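Local atomic coordinates of xylooligosaccharide oxidase (Myceliophthora thermophila, PDB entry 5L6G), a protein that oxidises the C1 hydroxyl of xylooligosaccharides and related sugars to lactones with a bicovalently bound FAD, reducing molecular oxygen to hydrogen peroxide. Residues A149-T154 and F171-H176; P232-Y237 and Q283-G288; M269-L274 and T295-L300. All coordinates share one frame; numbering follows the deposited sequence.

Contact 1. Residues A149-T154 and F171-H176. With FAD (flavin-adenine dinucleotide), chain D; XYP (beta-D-xylopyranose), chain H.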
loop_
_atom_site.group_PDB
_atom_site.type_symbol
_atom_site.label_atom_id
_atom_site.label_comp_id
_atom_site.label_asym_id
_atom_site.label_seq_id
_atom_site.Cartn_x
_atom_site.Cartn_y
_atom_site.Cartn_z
ATOM N N ALA A 149 10.925 15.196 1.919
ATOM C CA ALA A 149 10.094 14.108 1.458
ATOM C C ALA A 149 10.089 13.010 2.490
ATOM O O ALA A 149 10.917 12.993 3.400
ATOM C CB ALA A 149 10.623 13.559 0.141
ATOM N N PHE A 150 9.137 12.093 2.348
ATOM C CA PHE A 150 9.302 10.779 2.936
ATOM C C PHE A 150 9.072 9.694 1.882
ATOM O O PHE A 150 8.723 10.001 0.722
ATOM C CB PHE A 150 8.526 10.578 4.247
ATOM C CG PHE A 150 7.027 10.587 4.142
ATOM C CD1 PHE A 150 6.322 9.437 3.833
ATOM C CD2 PHE A 150 6.316 11.727 4.501
ATOM C CE1 PHE A 150 4.938 9.442 3.800
ATOM C CE2 PHE A 150 4.928 11.739 4.481
ATOM C CZ PHE A 150 4.240 10.592 4.134
ATOM N N SER A 151 9.358 8.449 2.241
ATOM C CA SER A 151 9.237 7.361 1.284
ATOM C C SER A 151 7.792 6.864 1.195
ATOM O O SER A 151 7.232 6.423 2.176
ATOM C CB SER A 151 10.152 6.212 1.696
ATOM O OG SER A 151 10.298 5.295 0.629
ATOM N N HIS A 152 7.190 6.939 0.009
ATOM C CA HIS A 152 5.836 6.451 -0.172
ATOM C C HIS A 152 5.603 5.941 -1.588
ATOM O O HIS A 152 6.471 6.032 -2.449
ATOM C CB HIS A 152 4.808 7.520 0.203
ATOM C CG HIS A 152 5.013 8.841 -0.479
ATOM N ND1 HIS A 152 4.766 9.034 -1.821
ATOM C CD2 HIS A 152 5.393 10.047 0.012
ATOM C CE1 HIS A 152 5.024 10.293 -2.137
ATOM N NE2 HIS A 152 5.398 10.932 -1.039
ATOM N N GLY A 153 4.403 5.417 -1.813
ATOM C CA GLY A 153 4.035 4.824 -3.056
ATOM C C GLY A 153 3.890 5.838 -4.167
ATOM O O GLY A 153 3.965 7.038 -3.959
ATOM N N THR A 154 3.697 5.314 -5.367
ATOM C CA THR A 154 3.419 6.106 -6.531
ATOM C C THR A 154 1.907 6.225 -6.487
ATOM O O THR A 154 1.235 5.394 -5.880
ATOM C CB THR A 154 3.800 5.344 -7.817
ATOM O OG1 THR A 154 2.862 4.283 -8.032
ATOM C CG2 THR A 154 5.214 4.727 -7.722
ATOM N N PHE A 171 9.170 4.243 -5.253
ATOM C CA PHE A 171 10.441 4.430 -5.938
ATOM C C PHE A 171 11.529 5.103 -5.105
ATOM O O PHE A 171 12.575 5.526 -5.636
ATOM C CB PHE A 171 10.202 5.162 -7.264
ATOM C CG PHE A 171 9.801 4.248 -8.395
ATOM C CD1 PHE A 171 10.707 3.356 -8.947
ATOM C CD2 PHE A 171 8.525 4.278 -8.908
ATOM C CE1 PHE A 171 10.348 2.519 -10.000
ATOM C CE2 PHE A 171 8.159 3.449 -9.960
ATOM C CZ PHE A 171 9.075 2.571 -10.505
ATOM N N SER A 172 11.289 5.191 -3.799
ATOM C CA SER A 172 12.307 5.554 -2.827
ATOM C C SER A 172 12.528 4.471 -1.785
ATOM O O SER A 172 13.335 4.651 -0.882
ATOM C CB SER A 172 11.906 6.849 -2.100
ATOM O OG SER A 172 11.928 7.926 -3.008
ATOM N N SER A 173 11.846 3.338 -1.921
ATOM C CA SER A 173 11.773 2.387 -0.829
ATOM C C SER A 173 13.071 1.614 -0.646
ATOM O O SER A 173 13.484 1.356 0.480
ATOM C CB SER A 173 10.596 1.434 -1.006
ATOM O OG SER A 173 9.401 2.114 -0.680
ATOM N N HIS A 174 13.710 1.224 -1.732
ATOM C CA HIS A 174 15.034 0.639 -1.586
ATOM C C HIS A 174 15.979 1.609 -0.845
ATOM O O HIS A 174 16.753 1.192 0.039
ATOM C CB HIS A 174 15.629 0.263 -2.914
ATOM C CG HIS A 174 16.789 -0.663 -2.787
ATOM N ND1 HIS A 174 18.076 -0.294 -3.099
ATOM C CD2 HIS A 174 16.858 -1.937 -2.331
ATOM C CE1 HIS A 174 18.886 -1.314 -2.872
ATOM N NE2 HIS A 174 18.170 -2.319 -2.402
ATOM N N SER A 175 15.921 2.895 -1.212
ATOM C CA SER A 175 16.765 3.896 -0.580
ATOM C C SER A 175 16.366 4.261 0.852
ATOM O O SER A 175 17.248 4.555 1.674
ATOM C CB SER A 175 16.793 5.174 -1.413
ATOM O OG SER A 175 17.174 4.902 -2.742
ATOM N N HIS A 176 15.058 4.277 1.148
ATOM C CA HIS A 176 14.546 4.922 2.364
ATOM C C HIS A 176 13.421 4.185 3.108
ATOM O O HIS A 176 12.931 4.661 4.133
ATOM C CB HIS A 176 14.043 6.335 2.007
ATOM C CG HIS A 176 15.123 7.270 1.557
ATOM N ND1 HIS A 176 16.154 7.669 2.375
ATOM C CD2 HIS A 176 15.303 7.921 0.387
ATOM C CE1 HIS A 176 16.943 8.507 1.722
ATOM N NE2 HIS A 176 16.451 8.671 0.507
HETATM P PA FAD D . -8.688 3.374 2.101
HETATM O O1A FAD D . -9.265 4.709 2.510
HETATM O O2A FAD D . -9.546 2.512 1.230
HETATM O O5B FAD D . -8.136 2.614 3.362
HETATM C C5B FAD D . -7.494 1.337 3.301
HETATM C C4B FAD D . -7.563 0.665 4.654
HETATM O O4B FAD D . -6.904 1.484 5.623
HETATM C C3B FAD D . -8.989 0.482 5.148
HETATM O O3B FAD D . -9.057 -0.672 5.958
HETATM C C2B FAD D . -9.217 1.700 6.006
HETATM O O2B FAD D . -10.267 1.545 6.953
HETATM C C1B FAD D . -7.849 1.884 6.623
HETATM N N9A FAD D . -7.637 3.284 6.995
HETATM C C8A FAD D . -7.716 4.367 6.227
HETATM N N7A FAD D . -7.470 5.487 6.948
HETATM C C5A FAD D . -7.221 5.068 8.188
HETATM C C6A FAD D . -6.919 5.734 9.454
HETATM N N6A FAD D . -6.814 7.076 9.429
HETATM N N1A FAD D . -6.772 4.958 10.548
HETATM C C2A FAD D . -6.868 3.626 10.529
HETATM N N3A FAD D . -7.147 2.941 9.380
HETATM C C4A FAD D . -7.328 3.627 8.219
HETATM N N1 FAD D . 0.558 0.701 -2.582
HETATM C C2 FAD D . 1.923 0.655 -2.475
HETATM O O2 FAD D . 2.440 0.062 -1.488
HETATM N N3 FAD D . 2.713 1.268 -3.391
HETATM C C4 FAD D . 2.212 1.956 -4.445
HETATM O O4 FAD D . 2.934 2.530 -5.308
HETATM C C4X FAD D . 0.748 2.043 -4.632
HETATM N N5 FAD D . 0.155 2.710 -5.665
HETATM C C5X FAD D . -1.219 2.808 -5.810
HETATM C C6 FAD D . -1.818 3.520 -6.858
HETATM C C7 FAD D . -3.218 3.569 -6.963
HETATM C C7M FAD D . -3.821 4.328 -8.119
HETATM C C8 FAD D . -4.097 2.910 -5.936
HETATM C C8M FAD D . -5.617 3.011 -5.985
HETATM C C9 FAD D . -3.477 2.222 -4.898
HETATM C C9A FAD D . -2.078 2.128 -4.799
HETATM N N10 FAD D . -1.436 1.409 -3.755
HETATM C C10 FAD D . -0.048 1.338 -3.619
HETATM C "C1'" FAD D . -2.192 0.705 -2.727
HETATM C "C2'" FAD D . -2.438 1.550 -1.517
HETATM O "O2'" FAD D . -1.226 1.566 -0.759
HETATM C "C3'" FAD D . -3.509 0.835 -0.713
HETATM O "O3'" FAD D . -4.698 0.648 -1.489
HETATM C "C4'" FAD D . -3.823 1.675 0.528
HETATM O "O4'" FAD D . -4.221 0.797 1.591
HETATM C "C5'" FAD D . -4.888 2.688 0.195
HETATM O "O5'" FAD D . -4.922 3.696 1.207
HETATM P P FAD D . -6.179 4.651 1.234
HETATM O O1P FAD D . -6.170 5.512 2.457
HETATM O O2P FAD D . -6.318 5.342 -0.085
HETATM O O3P FAD D . -7.374 3.585 1.201
HETATM O O1 XYP H . 2.359 -0.648 -7.125
HETATM C C1 XYP H . 1.502 0.314 -7.736
HETATM C C2 XYP H . 2.198 0.894 -8.966
HETATM C C3 XYP H . 1.252 1.776 -9.770
HETATM C C4 XYP H . -0.038 1.022 -10.078
HETATM C C5 XYP H . -0.657 0.451 -8.796
HETATM O O2 XYP H . 3.314 1.663 -8.517
HETATM O O3 XYP H . 1.902 2.271 -10.954
HETATM O O4 XYP H . -0.999 1.914 -10.655
HETATM O O5 XYP H . 0.281 -0.330 -8.063
HETATM O O HOH W 1 8.959 5.155 -2.021
HETATM O O HOH W 2 7.462 6.529 -5.083
#
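Ser151 and Ser172 bring the two backbones closest, CA to CA 5.4 Å, where the irregular run 149-154 passes the loop leading into the short helix 173-176. Water makes the polar link. One molecule accepts from Ser172 N and donates to both Ser151 OG and His152 O, the latter at 2.7 Å; a second takes the N-H of Phe171 and donates to His152 O, so that this buried carbonyl is gripped twice. Ser151 turns OG anti to its backbone N (chi1 -166°), which lays it 3.4 Å from Ser172 C. Its CB rests against His176 CB at 3.9 Å. The same OG is also hydrogen-bonded to Gly177 O, which in turn is bonded to Ser173 OG.

Nearer the flavin the contact becomes apolar: Thr154 CG2 leans obliquely on the Phe171 ring, 3.5 Å from CD2, and that ring is stacked with Tyr323 and touches Arg272. The other branch of Thr154 serves the sugar, OG1 lying 2.7 Å from xylose O2 in a hydrogen bond that either hydroxyl could donate. Thr154 N donates to flavin O4 (2.9 Å, 151° at the hydrogen). Two residues earlier, the His152 ring is fixed in rotation by ND1, which donates almost straight (171°) to a lone pair of Gly153 O at 3.0 Å, the acceptor lying in the ring plane. Gly153 CA packs so close to flavin O4 that a CB on this residue would collide with flavin C4. Thr154 thus joins cofactor and substrate immediately before Cys155, one of the two residues cross-linked to FAD, in the active site of a bicovalent flavoprotein with the PCMH-type FAD-binding domain.

Contact 2. Residues P232-Y237 and Q283-G288. With NAG (2-acetamido-2-deoxy-beta-D-glucopyranose), chain E.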
loop_
_atom_site.group_PDB
_atom_site.type_symbol
_atom_site.label_atom_id
_atom_site.label_comp_id
_atom_site.label_asym_id
_atom_site.label_seq_id
_atom_site.Cartn_x
_atom_site.Cartn_y
_atom_site.Cartn_z
ATOM N N PRO A 232 18.296 16.495 -4.942
ATOM C CA PRO A 232 18.064 17.500 -5.960
ATOM C C PRO A 232 17.714 16.892 -7.318
ATOM O O PRO A 232 16.993 17.524 -8.085
ATOM C CB PRO A 232 19.392 18.275 -6.014
ATOM C CG PRO A 232 20.403 17.366 -5.415
ATOM C CD PRO A 232 19.666 16.543 -4.408
ATOM N N ASN A 233 18.201 15.683 -7.601
ATOM C CA ASN A 233 17.985 15.037 -8.893
ATOM C C ASN A 233 17.732 13.546 -8.762
ATOM O O ASN A 233 18.363 12.878 -7.958
ATOM C CB ASN A 233 19.178 15.286 -9.817
ATOM C CG ASN A 233 19.359 16.754 -10.109
ATOM O OD1 ASN A 233 20.374 17.351 -9.746
ATOM N ND2 ASN A 233 18.340 17.356 -10.761
ATOM N N VAL A 234 16.773 13.054 -9.537
ATOM C CA VAL A 234 16.494 11.626 -9.641
ATOM C C VAL A 234 16.381 11.274 -11.128
ATOM O O VAL A 234 15.978 12.106 -11.949
ATOM C CB VAL A 234 15.223 11.218 -8.894
ATOM C CG1 VAL A 234 15.368 11.526 -7.405
ATOM C CG2 VAL A 234 13.986 11.904 -9.474
ATOM N N THR A 235 16.761 10.057 -11.477
ATOM C CA THR A 235 16.849 9.667 -12.865
ATOM C C THR A 235 15.987 8.437 -13.082
ATOM O O THR A 235 16.240 7.388 -12.505
ATOM C CB THR A 235 18.301 9.390 -13.227
ATOM O OG1 THR A 235 19.080 10.570 -12.948
ATOM C CG2 THR A 235 18.426 9.014 -14.713
ATOM N N SER A 236 14.936 8.580 -13.876
ATOM C CA SER A 236 14.118 7.421 -14.220
ATOM C C SER A 236 14.752 6.732 -15.408
ATOM O O SER A 236 15.484 7.345 -16.180
ATOM C CB SER A 236 12.676 7.823 -14.511
ATOM O OG SER A 236 12.586 8.694 -15.623
ATOM N N TYR A 237 14.494 5.442 -15.541
ATOM C CA TYR A 237 15.059 4.672 -16.647
ATOM C C TYR A 237 14.289 3.384 -16.812
ATOM O O TYR A 237 13.555 2.968 -15.916
ATOM C CB TYR A 237 16.536 4.353 -16.379
ATOM C CG TYR A 237 16.768 3.534 -15.126
ATOM C CD1 TYR A 237 16.828 4.146 -13.875
ATOM C CD2 TYR A 237 16.917 2.144 -15.187
ATOM C CE1 TYR A 237 17.033 3.402 -12.725
ATOM C CE2 TYR A 237 17.109 1.386 -14.036
ATOM C CZ TYR A 237 17.177 2.016 -12.813
ATOM O OH TYR A 237 17.362 1.295 -11.663
ATOM N N GLN A 283 11.850 -0.948 -14.578
ATOM C CA GLN A 283 11.611 0.476 -14.440
ATOM C C GLN A 283 12.272 0.866 -13.139
ATOM O O GLN A 283 12.020 0.240 -12.109
ATOM C CB GLN A 283 10.117 0.786 -14.318
ATOM C CG GLN A 283 9.301 0.246 -15.467
ATOM C CD GLN A 283 7.832 0.555 -15.304
ATOM O OE1 GLN A 283 7.283 0.485 -14.204
ATOM N NE2 GLN A 283 7.179 0.859 -16.411
ATOM N N GLY A 284 13.092 1.909 -13.195
ATOM C CA GLY A 284 13.817 2.371 -12.032
ATOM C C GLY A 284 13.717 3.856 -11.805
ATOM O O GLY A 284 13.308 4.619 -12.690
ATOM N N LEU A 285 14.049 4.248 -10.579
ATOM C CA LEU A 285 14.322 5.626 -10.233
ATOM C C LEU A 285 15.619 5.609 -9.429
ATOM O O LEU A 285 15.696 5.018 -8.346
ATOM C CB LEU A 285 13.184 6.244 -9.427
ATOM C CG LEU A 285 13.275 7.762 -9.257
ATOM C CD1 LEU A 285 13.027 8.445 -10.594
ATOM C CD2 LEU A 285 12.340 8.302 -8.200
ATOM N N TYR A 286 16.646 6.235 -9.980
ATOM C CA TYR A 286 17.933 6.280 -9.340
ATOM C C TYR A 286 18.072 7.628 -8.662
ATOM O O TYR A 286 17.877 8.670 -9.296
ATOM C CB TYR A 286 19.015 6.089 -10.391
ATOM C CG TYR A 286 20.395 6.029 -9.819
ATOM C CD1 TYR A 286 20.865 4.865 -9.216
ATOM C CD2 TYR A 286 21.230 7.138 -9.870
ATOM C CE1 TYR A 286 22.128 4.806 -8.672
ATOM C CE2 TYR A 286 22.508 7.096 -9.332
ATOM C CZ TYR A 286 22.947 5.924 -8.739
ATOM O OH TYR A 286 24.196 5.874 -8.220
ATOM N N HIS A 287 18.391 7.618 -7.372
ATOM C CA HIS A 287 18.549 8.860 -6.625
ATOM C C HIS A 287 19.940 9.448 -6.848
ATOM O O HIS A 287 20.835 9.326 -6.014
ATOM C CB HIS A 287 18.274 8.635 -5.150
ATOM C CG HIS A 287 16.846 8.314 -4.859
ATOM N ND1 HIS A 287 16.180 8.855 -3.790
ATOM C CD2 HIS A 287 15.943 7.543 -5.513
ATOM C CE1 HIS A 287 14.938 8.413 -3.774
ATOM N NE2 HIS A 287 14.768 7.609 -4.806
ATOM N N GLY A 288 20.082 10.077 -7.999
ATOM C CA GLY A 288 21.341 10.628 -8.470
ATOM C C GLY A 288 21.150 10.995 -9.935
ATOM O O GLY A 288 20.064 10.825 -10.487
HETATM C C1 NAG E . 18.230 18.762 -11.133
HETATM C C2 NAG E . 17.633 19.078 -12.508
HETATM C C3 NAG E . 17.286 20.565 -12.672
HETATM C C4 NAG E . 16.437 21.046 -11.497
HETATM C C5 NAG E . 17.186 20.731 -10.207
HETATM C C6 NAG E . 16.397 21.142 -8.967
HETATM C C7 NAG E . 18.160 17.830 -14.560
HETATM C C8 NAG E . 19.213 17.484 -15.575
HETATM N N2 NAG E . 18.536 18.642 -13.566
HETATM O O3 NAG E . 16.589 20.773 -13.885
HETATM O O4 NAG E . 16.158 22.429 -11.581
HETATM O O5 NAG E . 17.393 19.338 -10.145
HETATM O O6 NAG E . 16.958 20.523 -7.825
HETATM O O7 NAG E . 17.024 17.366 -14.678
#
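Tyr237 and Gly284, like Thr235 and Tyr286, are hydrogen-bonded pairs of two neighbouring antiparallel strands in the large sheet of the oxidase, with Ser236 and Leu285 as the non-hydrogen-bonded pair between them. The middle is tight. Tyr286 N donates to Thr235 O at 2.8 Å, and Thr235 N returns the bond to Tyr286 O at the same 2.8 Å. At the next pair Gly284 N gives to Tyr237 O, whereas the bond from Tyr237 N to Gly284 O is longer, 3.2 Å. Here the Tyr237 ring folds over its partner strand: CG sits between its own N and carbonyl carbon (chi1 60°), and Gly284 CA lies over one ring face, 3.7 Å from the centroid. A CB on Gly284 would strike the ring, so the close cover depends on the bare CA. Beside Ser236 on the other face of the sheet, Leu285 CD1 meets Val234 CG2 obliquely at 3.8 Å, while Ser236 OG is hydrogen-bonded to His314 NE2 of the adjoining strand.

Toward Asn233 and Gly288, both partly exposed, the pairing gives way. His287 centres an inverse gamma turn, and the last bond across is made by a side chain, Thr235 OG1 reaching a lone pair of Gly288 O at 2.7 Å. Beyond it the chain carries the N-linked glycan: Asn233 ND2 is bonded covalently to the sugar C1, 1.5 Å away, and sugar O6 donates to Pro232 O at 3.0 Å.

Contact 3. Residues M269-L274 and T295-L300. With XYP (beta-D-xylopyranose), chain H.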
loop_
_atom_site.group_PDB
_atom_site.type_symbol
_atom_site.label_atom_id
_atom_site.label_comp_id
_atom_site.label_asym_id
_atom_site.label_seq_id
_atom_site.Cartn_x
_atom_site.Cartn_y
_atom_site.Cartn_z
ATOM N N MET A 269 19.455 3.054 -5.907
ATOM C CA MET A 269 18.650 2.490 -6.978
ATOM C C MET A 269 17.356 1.874 -6.451
ATOM O O MET A 269 17.376 1.153 -5.476
ATOM C CB MET A 269 19.448 1.408 -7.703
ATOM C CG MET A 269 18.789 0.855 -8.956
ATOM S SD MET A 269 19.871 -0.263 -9.848
ATOM C CE MET A 269 21.185 0.843 -10.394
ATOM N N ASN A 270 16.258 2.154 -7.140
ATOM C CA ASN A 270 14.931 1.705 -6.754
ATOM C C ASN A 270 14.306 1.223 -8.025
ATOM O O ASN A 270 14.274 1.972 -9.009
ATOM C CB ASN A 270 14.100 2.855 -6.193
ATOM C CG ASN A 270 14.697 3.442 -4.954
ATOM O OD1 ASN A 270 14.299 3.083 -3.848
ATOM N ND2 ASN A 270 15.701 4.324 -5.125
ATOM N N MET A 271 13.860 -0.026 -8.043
ATOM C CA MET A 271 13.569 -0.684 -9.323
ATOM C C MET A 271 12.531 -1.786 -9.177
ATOM O O MET A 271 12.376 -2.344 -8.111
ATOM C CB MET A 271 14.834 -1.255 -9.924
ATOM C CG MET A 271 14.748 -1.603 -11.396
ATOM S SD MET A 271 16.350 -1.869 -12.163
ATOM C CE MET A 271 17.121 -3.013 -11.002
ATOM N N ARG A 272 11.825 -2.051 -10.272
ATOM C CA ARG A 272 10.861 -3.123 -10.365
ATOM C C ARG A 272 10.801 -3.646 -11.803
ATOM O O ARG A 272 11.204 -2.967 -12.742
ATOM C CB ARG A 272 9.491 -2.595 -9.996
ATOM C CG ARG A 272 8.887 -1.679 -11.063
ATOM C CD ARG A 272 7.697 -0.908 -10.484
ATOM N NE ARG A 272 7.047 -0.074 -11.474
ATOM C CZ ARG A 272 6.043 0.751 -11.215
ATOM N NH1 ARG A 272 5.580 0.874 -9.982
ATOM N NH2 ARG A 272 5.518 1.474 -12.190
ATOM N N VAL A 273 10.308 -4.858 -11.951
ATOM C CA VAL A 273 9.867 -5.359 -13.239
ATOM C C VAL A 273 8.395 -5.028 -13.367
ATOM O O VAL A 273 7.632 -5.333 -12.474
ATOM C CB VAL A 273 10.025 -6.889 -13.335
ATOM C CG1 VAL A 273 9.455 -7.399 -14.648
ATOM C CG2 VAL A 273 11.488 -7.289 -13.201
ATOM N N LEU A 274 8.020 -4.392 -14.472
ATOM C CA LEU A 274 6.627 -4.292 -14.888
ATOM C C LEU A 274 6.464 -5.184 -16.095
ATOM O O LEU A 274 7.198 -5.051 -17.053
ATOM C CB LEU A 274 6.272 -2.865 -15.299
ATOM C CG LEU A 274 4.882 -2.672 -15.924
ATOM C CD1 LEU A 274 3.792 -3.061 -14.928
ATOM C CD2 LEU A 274 4.682 -1.248 -16.386
ATOM N N THR A 295 26.764 4.265 -14.532
ATOM C CA THR A 295 27.851 3.555 -13.864
ATOM C C THR A 295 27.298 2.486 -12.913
ATOM O O THR A 295 27.771 1.353 -12.883
ATOM C CB THR A 295 28.748 4.557 -13.095
ATOM O OG1 THR A 295 29.308 5.503 -14.016
ATOM C CG2 THR A 295 29.882 3.848 -12.368
ATOM N N ALA A 296 26.273 2.849 -12.160
ATOM C CA ALA A 296 25.661 1.952 -11.182
ATOM C C ALA A 296 24.961 0.745 -11.814
ATOM O O ALA A 296 24.956 -0.344 -11.246
ATOM C CB ALA A 296 24.679 2.734 -10.320
ATOM N N ILE A 297 24.373 0.943 -12.987
ATOM C CA ILE A 297 23.532 -0.078 -13.612
ATOM C C ILE A 297 24.325 -0.988 -14.556
ATOM O O ILE A 297 23.832 -2.026 -14.976
ATOM C CB ILE A 297 22.343 0.584 -14.360
ATOM C CG1 ILE A 297 21.225 -0.429 -14.664
ATOM C CG2 ILE A 297 22.800 1.264 -15.645
ATOM C CD1 ILE A 297 20.517 -0.951 -13.454
ATOM N N GLN A 298 25.560 -0.616 -14.886
ATOM C CA GLN A 298 26.315 -1.383 -15.862
ATOM C C GLN A 298 26.463 -2.883 -15.548
ATOM O O GLN A 298 26.264 -3.705 -16.432
ATOM C CB GLN A 298 27.680 -0.736 -16.148
ATOM C CG GLN A 298 28.436 -1.411 -17.280
ATOM C CD GLN A 298 27.647 -1.443 -18.583
ATOM O OE1 GLN A 298 26.940 -0.487 -18.925
ATOM N NE2 GLN A 298 27.758 -2.553 -19.316
ATOM N N PRO A 299 26.827 -3.246 -14.299
ATOM C CA PRO A 299 26.944 -4.673 -13.981
ATOM C C PRO A 299 25.675 -5.486 -14.260
ATOM O O PRO A 299 25.767 -6.610 -14.782
ATOM C CB PRO A 299 27.278 -4.670 -12.486
ATOM C CG PRO A 299 28.044 -3.409 -12.309
ATOM C CD PRO A 299 27.371 -2.412 -13.216
ATOM N N LEU A 300 24.506 -4.930 -13.937
ATOM C CA LEU A 300 23.252 -5.596 -14.264
ATOM C C LEU A 300 23.040 -5.735 -15.772
ATOM O O LEU A 300 22.592 -6.784 -16.245
ATOM C CB LEU A 300 22.059 -4.838 -13.676
ATOM C CG LEU A 300 20.717 -5.561 -13.873
ATOM C CD1 LEU A 300 20.797 -6.985 -13.341
ATOM C CD2 LEU A 300 19.555 -4.794 -13.252
HETATM O O1 XYP H . 2.359 -0.648 -7.125
HETATM C C1 XYP H . 1.502 0.314 -7.736
HETATM C C2 XYP H . 2.198 0.894 -8.966
HETATM C C3 XYP H . 1.252 1.776 -9.770
HETATM C C4 XYP H . -0.038 1.022 -10.078
HETATM C C5 XYP H . -0.657 0.451 -8.796
HETATM O O2 XYP H . 3.314 1.663 -8.517
HETATM O O3 XYP H . 1.902 2.271 -10.954
HETATM O O4 XYP H . -0.999 1.914 -10.655
HETATM O O5 XYP H . 0.281 -0.330 -8.063
#
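Met269 and Met271, on strand 269-275 of the eight-stranded antiparallel sheet, meet Ala296, Ile297 and Leu300 of helix 290-304, which lies over one face of that sheet. The segment axes come within 11.1 Å at a crossing angle of -41°, a gap spanned chiefly by the two methionines, with Ile297 and Leu300 reaching back. Met269 bends at chi3 (-66°), which sets CE 3.6 Å from Ile297 CD1 and 4.0 Å from Ala296 CB. Its side chain crosses that of Ile297 at about a right angle, and Met269 SD lies 3.7 Å from Ile297 CD1. Farther along the strand Met271 and Leu300 reach tip to tip, CE to CD2 at 3.8 Å. Trp259 of helix 246-261 touches both methionines and Leu300, adding to this apolar layer.

Strand alternation sends Arg272 elsewhere, to the substrate. Arg272 CG lies between its backbone N and carbonyl carbon, and the chain then runs extended to NE, toward the sugar. The guanidinium meets xylose O2 at its edge and near its plane, NH1 donating at 2.8 Å with an angle of 139° at the hydrogen. NE is hydrogen-bonded to Gln283 OE1 on the next strand, a second-shell grip that helps hold the group in its rotation. An alanine here would probably leave xylose O2 without its NH1 donor and Gln283 OE1 without the NE partner. One strand thus serves two roles, packing its methionines under a helix on one face of an antiparallel sheet and presenting an arginine from the other to the sugar in the substrate-binding site.

Contact 1 comes first along the chain and closes before the other two begin; contacts 2 and 3 then alternate, as strand 234-240, strand 269-275, strand 280-286 and helix 290-304 follow one another. Contacts 2 and 3, with centres about 10 Å apart, share the eight-stranded sheet, where strands 269-275 and 280-286 are neighbours. Contact 1 belongs to the FAD-binding domain, its centre about 12 Å from that of contact 2 and 16 Å from that of contact 3, yet it is joined to both: Phe171 O is probably hydrogen-bonded to His287 NE2, and Ser175 OG to Asn270 ND2. The xylose lies between flavin-side loop and sheet, held by Thr154 and Arg272, with Tyr451 and Glu412 as further hydrogen-bond partners.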